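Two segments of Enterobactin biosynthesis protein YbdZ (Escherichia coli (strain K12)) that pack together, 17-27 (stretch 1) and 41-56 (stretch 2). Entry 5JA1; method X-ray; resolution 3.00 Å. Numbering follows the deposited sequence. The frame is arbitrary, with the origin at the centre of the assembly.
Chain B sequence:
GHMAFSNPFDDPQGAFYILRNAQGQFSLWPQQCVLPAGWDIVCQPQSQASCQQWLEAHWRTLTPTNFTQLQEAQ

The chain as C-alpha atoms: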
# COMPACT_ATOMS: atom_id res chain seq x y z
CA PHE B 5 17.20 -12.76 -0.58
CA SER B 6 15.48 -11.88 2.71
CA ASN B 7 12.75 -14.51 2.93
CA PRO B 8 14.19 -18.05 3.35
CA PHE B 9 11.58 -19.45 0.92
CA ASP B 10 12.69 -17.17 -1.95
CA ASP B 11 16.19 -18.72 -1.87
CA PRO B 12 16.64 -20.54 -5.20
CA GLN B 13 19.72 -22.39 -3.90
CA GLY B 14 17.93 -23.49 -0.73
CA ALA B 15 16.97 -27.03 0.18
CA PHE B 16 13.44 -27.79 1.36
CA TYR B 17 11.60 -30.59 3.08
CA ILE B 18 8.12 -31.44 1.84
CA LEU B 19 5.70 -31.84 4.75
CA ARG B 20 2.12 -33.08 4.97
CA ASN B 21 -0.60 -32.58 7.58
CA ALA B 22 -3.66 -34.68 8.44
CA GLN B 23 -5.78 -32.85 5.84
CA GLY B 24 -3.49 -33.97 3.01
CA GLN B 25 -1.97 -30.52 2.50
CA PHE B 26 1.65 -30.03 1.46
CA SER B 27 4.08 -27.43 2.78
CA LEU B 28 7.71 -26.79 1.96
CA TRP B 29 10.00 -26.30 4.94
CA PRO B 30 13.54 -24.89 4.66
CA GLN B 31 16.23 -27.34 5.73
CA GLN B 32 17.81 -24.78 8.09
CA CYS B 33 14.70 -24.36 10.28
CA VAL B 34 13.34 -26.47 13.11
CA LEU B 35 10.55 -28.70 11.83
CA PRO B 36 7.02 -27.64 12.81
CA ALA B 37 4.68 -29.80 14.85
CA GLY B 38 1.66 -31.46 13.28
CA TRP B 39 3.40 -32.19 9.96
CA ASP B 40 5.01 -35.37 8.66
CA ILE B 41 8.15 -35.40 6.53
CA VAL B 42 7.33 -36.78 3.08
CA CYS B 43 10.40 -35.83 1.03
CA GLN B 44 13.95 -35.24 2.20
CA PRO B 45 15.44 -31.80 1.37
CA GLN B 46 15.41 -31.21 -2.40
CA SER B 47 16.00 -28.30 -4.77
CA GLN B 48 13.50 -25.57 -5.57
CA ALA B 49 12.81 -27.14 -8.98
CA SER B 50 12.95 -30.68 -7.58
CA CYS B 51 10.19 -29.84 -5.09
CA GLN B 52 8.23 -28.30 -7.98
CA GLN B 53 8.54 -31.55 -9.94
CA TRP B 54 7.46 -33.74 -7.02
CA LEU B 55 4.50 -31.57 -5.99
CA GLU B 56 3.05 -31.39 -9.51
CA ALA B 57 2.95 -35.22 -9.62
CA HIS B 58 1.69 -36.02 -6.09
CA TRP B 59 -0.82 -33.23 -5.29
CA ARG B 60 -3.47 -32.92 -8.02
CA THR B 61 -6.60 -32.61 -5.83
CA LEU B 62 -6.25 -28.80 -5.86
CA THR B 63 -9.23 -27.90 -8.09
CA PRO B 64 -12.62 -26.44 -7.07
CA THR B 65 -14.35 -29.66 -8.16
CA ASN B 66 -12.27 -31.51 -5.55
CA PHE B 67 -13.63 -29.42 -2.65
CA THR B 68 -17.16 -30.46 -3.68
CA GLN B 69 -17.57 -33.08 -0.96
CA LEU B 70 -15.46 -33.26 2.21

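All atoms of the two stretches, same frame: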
# COMPACT_ATOMS: atom_id res chain seq x y z
N TYR B 17 12.45 -29.44 2.82
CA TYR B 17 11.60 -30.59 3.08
C TYR B 17 10.26 -30.39 2.38
O TYR B 17 9.89 -29.29 1.97
CB TYR B 17 11.34 -30.77 4.58
CG TYR B 17 12.56 -31.04 5.44
CD1 TYR B 17 12.98 -32.34 5.68
CD2 TYR B 17 13.25 -30.00 6.04
CE1 TYR B 17 14.08 -32.59 6.49
CE2 TYR B 17 14.35 -30.25 6.84
CZ TYR B 17 14.76 -31.54 7.06
OH TYR B 17 15.85 -31.79 7.86
N ILE B 18 9.51 -31.49 2.25
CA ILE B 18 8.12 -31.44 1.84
C ILE B 18 7.31 -32.14 2.93
O ILE B 18 7.47 -33.34 3.16
CB ILE B 18 7.88 -32.10 0.47
CG1 ILE B 18 8.74 -31.40 -0.59
CG2 ILE B 18 6.41 -32.02 0.10
CD1 ILE B 18 8.43 -31.83 -2.01
N LEU B 19 6.46 -31.37 3.61
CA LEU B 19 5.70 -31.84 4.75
C LEU B 19 4.23 -32.03 4.38
O LEU B 19 3.76 -31.52 3.36
CB LEU B 19 5.83 -30.87 5.93
CG LEU B 19 7.24 -30.38 6.25
CD1 LEU B 19 7.22 -29.48 7.48
CD2 LEU B 19 8.20 -31.54 6.45
N ARG B 20 3.52 -32.77 5.22
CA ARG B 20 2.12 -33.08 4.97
C ARG B 20 1.38 -33.19 6.29
O ARG B 20 1.86 -33.85 7.22
CB ARG B 20 1.98 -34.39 4.18
CG ARG B 20 0.54 -34.81 3.91
CD ARG B 20 0.49 -36.19 3.29
NE ARG B 20 -0.88 -36.58 2.94
CZ ARG B 20 -1.73 -37.16 3.78
NH1 ARG B 20 -1.37 -37.42 5.02
NH2 ARG B 20 -2.95 -37.47 3.37
N ASN B 21 0.21 -32.56 6.38
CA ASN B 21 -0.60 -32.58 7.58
C ASN B 21 -1.67 -33.67 7.48
O ASN B 21 -1.68 -34.48 6.55
CB ASN B 21 -1.20 -31.20 7.84
CG ASN B 21 -2.01 -30.68 6.66
OD1 ASN B 21 -2.45 -31.44 5.80
ND2 ASN B 21 -2.22 -29.37 6.63
N ALA B 22 -2.60 -33.68 8.44
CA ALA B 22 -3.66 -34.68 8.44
C ALA B 22 -4.66 -34.45 7.32
O ALA B 22 -5.26 -35.40 6.82
CB ALA B 22 -4.37 -34.70 9.79
N GLN B 23 -4.84 -33.20 6.90
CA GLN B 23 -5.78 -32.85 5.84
C GLN B 23 -5.19 -33.03 4.45
O GLN B 23 -5.77 -32.52 3.48
CB GLN B 23 -6.26 -31.40 6.02
CG GLN B 23 -6.95 -31.15 7.35
CD GLN B 23 -8.20 -31.99 7.52
OE1 GLN B 23 -8.94 -32.23 6.57
NE2 GLN B 23 -8.44 -32.45 8.75
N GLY B 24 -4.07 -33.73 4.32
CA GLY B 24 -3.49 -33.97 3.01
C GLY B 24 -2.99 -32.73 2.31
O GLY B 24 -3.04 -32.65 1.08
N GLN B 25 -2.52 -31.75 3.07
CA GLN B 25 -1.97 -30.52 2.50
C GLN B 25 -0.45 -30.55 2.59
O GLN B 25 0.12 -31.09 3.55
CB GLN B 25 -2.52 -29.29 3.22
CG GLN B 25 -4.00 -29.05 2.97
CD GLN B 25 -4.57 -27.95 3.83
OE1 GLN B 25 -4.10 -27.71 4.94
NE2 GLN B 25 -5.59 -27.26 3.33
N PHE B 26 0.20 -29.98 1.59
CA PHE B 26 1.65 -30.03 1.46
C PHE B 26 2.26 -28.66 1.70
O PHE B 26 1.76 -27.65 1.20
CB PHE B 26 2.06 -30.56 0.08
CG PHE B 26 1.77 -32.02 -0.12
CD1 PHE B 26 2.62 -32.98 0.39
CD2 PHE B 26 0.63 -32.42 -0.79
CE1 PHE B 26 2.35 -34.32 0.21
CE2 PHE B 26 0.36 -33.76 -0.97
CZ PHE B 26 1.22 -34.71 -0.47
N SER B 27 3.34 -28.64 2.47
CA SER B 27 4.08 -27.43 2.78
C SER B 27 5.57 -27.70 2.62
O SER B 27 6.08 -28.73 3.07
CB SER B 27 3.79 -26.95 4.20
OG SER B 27 4.69 -25.92 4.58
N ILE B 41 7.19 -35.54 7.62
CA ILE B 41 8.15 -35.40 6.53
C ILE B 41 7.79 -36.41 5.45
O ILE B 41 7.69 -37.61 5.71
CB ILE B 41 9.59 -35.60 7.03
CG1 ILE B 41 9.92 -34.61 8.15
CG2 ILE B 41 10.57 -35.45 5.87
CD1 ILE B 41 9.71 -35.18 9.55
N VAL B 42 7.60 -35.92 4.23
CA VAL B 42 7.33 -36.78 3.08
C VAL B 42 8.56 -36.94 2.20
O VAL B 42 8.94 -38.05 1.85
CB VAL B 42 6.13 -36.22 2.27
CG1 VAL B 42 5.89 -37.07 1.04
CG2 VAL B 42 4.89 -36.19 3.14
N CYS B 43 9.19 -35.83 1.84
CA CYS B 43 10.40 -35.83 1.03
C CYS B 43 11.56 -35.25 1.83
O CYS B 43 11.37 -34.30 2.61
CB CYS B 43 10.22 -35.04 -0.27
SG CYS B 43 9.36 -35.91 -1.59
N GLN B 44 12.74 -35.82 1.65
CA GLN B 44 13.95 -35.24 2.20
C GLN B 44 14.28 -33.95 1.44
O GLN B 44 13.75 -33.71 0.36
CB GLN B 44 15.10 -36.24 2.11
CG GLN B 44 14.83 -37.55 2.84
CD GLN B 44 14.55 -37.36 4.32
OE1 GLN B 44 15.10 -36.46 4.96
NE2 GLN B 44 13.68 -38.20 4.87
N PRO B 45 15.14 -33.09 2.02
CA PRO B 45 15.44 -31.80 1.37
C PRO B 45 15.87 -31.90 -0.08
O PRO B 45 16.85 -32.59 -0.41
CB PRO B 45 16.56 -31.23 2.25
CG PRO B 45 16.27 -31.77 3.60
CD PRO B 45 15.74 -33.17 3.36
N GLN B 46 15.15 -31.21 -0.97
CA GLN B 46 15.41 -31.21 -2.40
C GLN B 46 15.55 -29.77 -2.88
O GLN B 46 15.38 -28.81 -2.12
CB GLN B 46 14.31 -31.92 -3.18
CG GLN B 46 14.17 -33.40 -2.88
CD GLN B 46 12.89 -33.98 -3.45
OE1 GLN B 46 12.02 -33.25 -3.91
NE2 GLN B 46 12.77 -35.30 -3.43
N SER B 47 15.84 -29.61 -4.17
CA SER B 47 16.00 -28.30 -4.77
C SER B 47 14.65 -27.61 -4.94
O SER B 47 13.58 -28.20 -4.75
CB SER B 47 16.71 -28.42 -6.12
OG SER B 47 16.76 -27.16 -6.78
N GLN B 48 14.71 -26.32 -5.30
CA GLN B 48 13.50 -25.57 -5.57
C GLN B 48 12.73 -26.16 -6.75
O GLN B 48 11.50 -26.30 -6.69
CB GLN B 48 13.84 -24.10 -5.84
CG GLN B 48 12.68 -23.14 -5.69
CD GLN B 48 12.47 -22.70 -4.25
OE1 GLN B 48 13.37 -22.14 -3.63
NE2 GLN B 48 11.28 -22.95 -3.72
N ALA B 49 13.44 -26.53 -7.81
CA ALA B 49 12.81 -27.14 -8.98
C ALA B 49 12.52 -28.62 -8.78
O ALA B 49 11.64 -29.16 -9.45
CB ALA B 49 13.68 -26.94 -10.22
N SER B 50 13.25 -29.29 -7.88
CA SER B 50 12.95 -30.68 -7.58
C SER B 50 11.67 -30.80 -6.77
O SER B 50 10.87 -31.71 -6.99
CB SER B 50 14.12 -31.33 -6.84
OG SER B 50 15.31 -31.28 -7.61
N CYS B 51 11.46 -29.88 -5.82
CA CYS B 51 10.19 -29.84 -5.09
C CYS B 51 9.04 -29.50 -6.02
O CYS B 51 7.93 -30.01 -5.85
CB CYS B 51 10.27 -28.82 -3.95
SG CYS B 51 11.37 -29.29 -2.61
N GLN B 52 9.27 -28.63 -7.01
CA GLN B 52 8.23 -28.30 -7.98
C GLN B 52 7.85 -29.51 -8.81
O GLN B 52 6.67 -29.68 -9.16
CB GLN B 52 8.71 -27.16 -8.88
CG GLN B 52 7.75 -26.78 -9.99
CD GLN B 52 8.30 -25.68 -10.88
OE1 GLN B 52 9.41 -25.19 -10.67
NE2 GLN B 52 7.52 -25.29 -11.88
N GLN B 53 8.82 -30.37 -9.12
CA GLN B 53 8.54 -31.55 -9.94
C GLN B 53 7.81 -32.62 -9.14
O GLN B 53 6.94 -33.32 -9.68
CB GLN B 53 9.85 -32.08 -10.51
CG GLN B 53 9.71 -33.24 -11.48
CD GLN B 53 11.05 -33.65 -12.06
OE1 GLN B 53 12.08 -33.05 -11.76
NE2 GLN B 53 11.05 -34.69 -12.89
N TRP B 54 8.13 -32.76 -7.85
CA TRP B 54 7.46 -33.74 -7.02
C TRP B 54 6.03 -33.32 -6.71
O TRP B 54 5.10 -34.14 -6.76
CB TRP B 54 8.24 -33.96 -5.73
CG TRP B 54 7.72 -35.09 -4.88
CD1 TRP B 54 8.18 -36.37 -4.85
CD2 TRP B 54 6.64 -35.02 -3.94
NE1 TRP B 54 7.45 -37.11 -3.95
CE2 TRP B 54 6.50 -36.31 -3.38
CE3 TRP B 54 5.78 -34.01 -3.51
CZ2 TRP B 54 5.54 -36.61 -2.42
CZ3 TRP B 54 4.82 -34.30 -2.56
CH2 TRP B 54 4.71 -35.59 -2.02
N LEU B 55 5.82 -32.04 -6.39
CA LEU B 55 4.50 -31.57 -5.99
C LEU B 55 3.51 -31.64 -7.14
O LEU B 55 2.33 -31.95 -6.93
CB LEU B 55 4.60 -30.15 -5.44
CG LEU B 55 5.20 -30.02 -4.04
CD1 LEU B 55 5.75 -28.62 -3.81
CD2 LEU B 55 4.15 -30.35 -3.00
N GLU B 56 3.96 -31.35 -8.36
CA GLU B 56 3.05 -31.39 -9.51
C GLU B 56 2.61 -32.81 -9.85
O GLU B 56 1.64 -32.97 -10.60
CB GLU B 56 3.71 -30.73 -10.72
CG GLU B 56 3.79 -29.22 -10.63
CD GLU B 56 4.54 -28.59 -11.79
OE1 GLU B 56 5.16 -29.34 -12.57
OE2 GLU B 56 4.50 -27.35 -11.92

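At the centre of the contact lies Ile-18, a strand residue whose side chain fills the space between the sheet and the helix 48-56. Its CD1 reaches Trp-54 CE3 at 3.7 Å and Cys-51 SG at 3.9 Å, while its CG2 lies 4.2 Å from Leu-55 CD2. A branched aliphatic side chain suits this place, because it offers a compact apolar surface to several helix residues at once and needs no polar partner. Its CB also packs against Cys-43 CB at 3.8 Å, the two side chains being on the same face of the sheet.

Phe-26 extends this apolar layer. Its CB lies 3.7 Å from Leu-55 CD2, and Trp-54 turns an edge toward the face of its ring, with centroids 5.3 Å apart and planes at 73°. The closest atoms of this offset edge-to-face pair are Phe-26 CE1 and Trp-54 CH2, at 3.5 Å. Aromatic rings suit this place because the slightly positive hydrogens on the edge of one can face the electron-rich face of the other, an attraction that adds to their apolar packing.

On the other face of the sheet, Leu-19 CD2 meets Ile-41 CG1 at 3.9 Å. Nearby, Pro-45 CG sits 3.8 Å from the centroid of the Tyr-17 ring and only 13° off its normal, a CH-pi contact that suits the compact, rigid proline ring. Farther out, the exposed Arg-20 contributes the aliphatic base of its side chain, CB lying 3.6 Å from Val-42 CG2, while its end leads away.

The backbone supplies the polar contacts. Ile-18 O accepts hydrogen bonds from Val-42 N at 2.8 Å and, weakly, from Cys-43 N at 3.3 Å; Ile-18 N gives a weak one to Cys-43 O at 3.4 Å. One carbonyl serving two successive amides fits the beta bulge, where the antiparallel register shifts by one residue between Ile-18 and Leu-19.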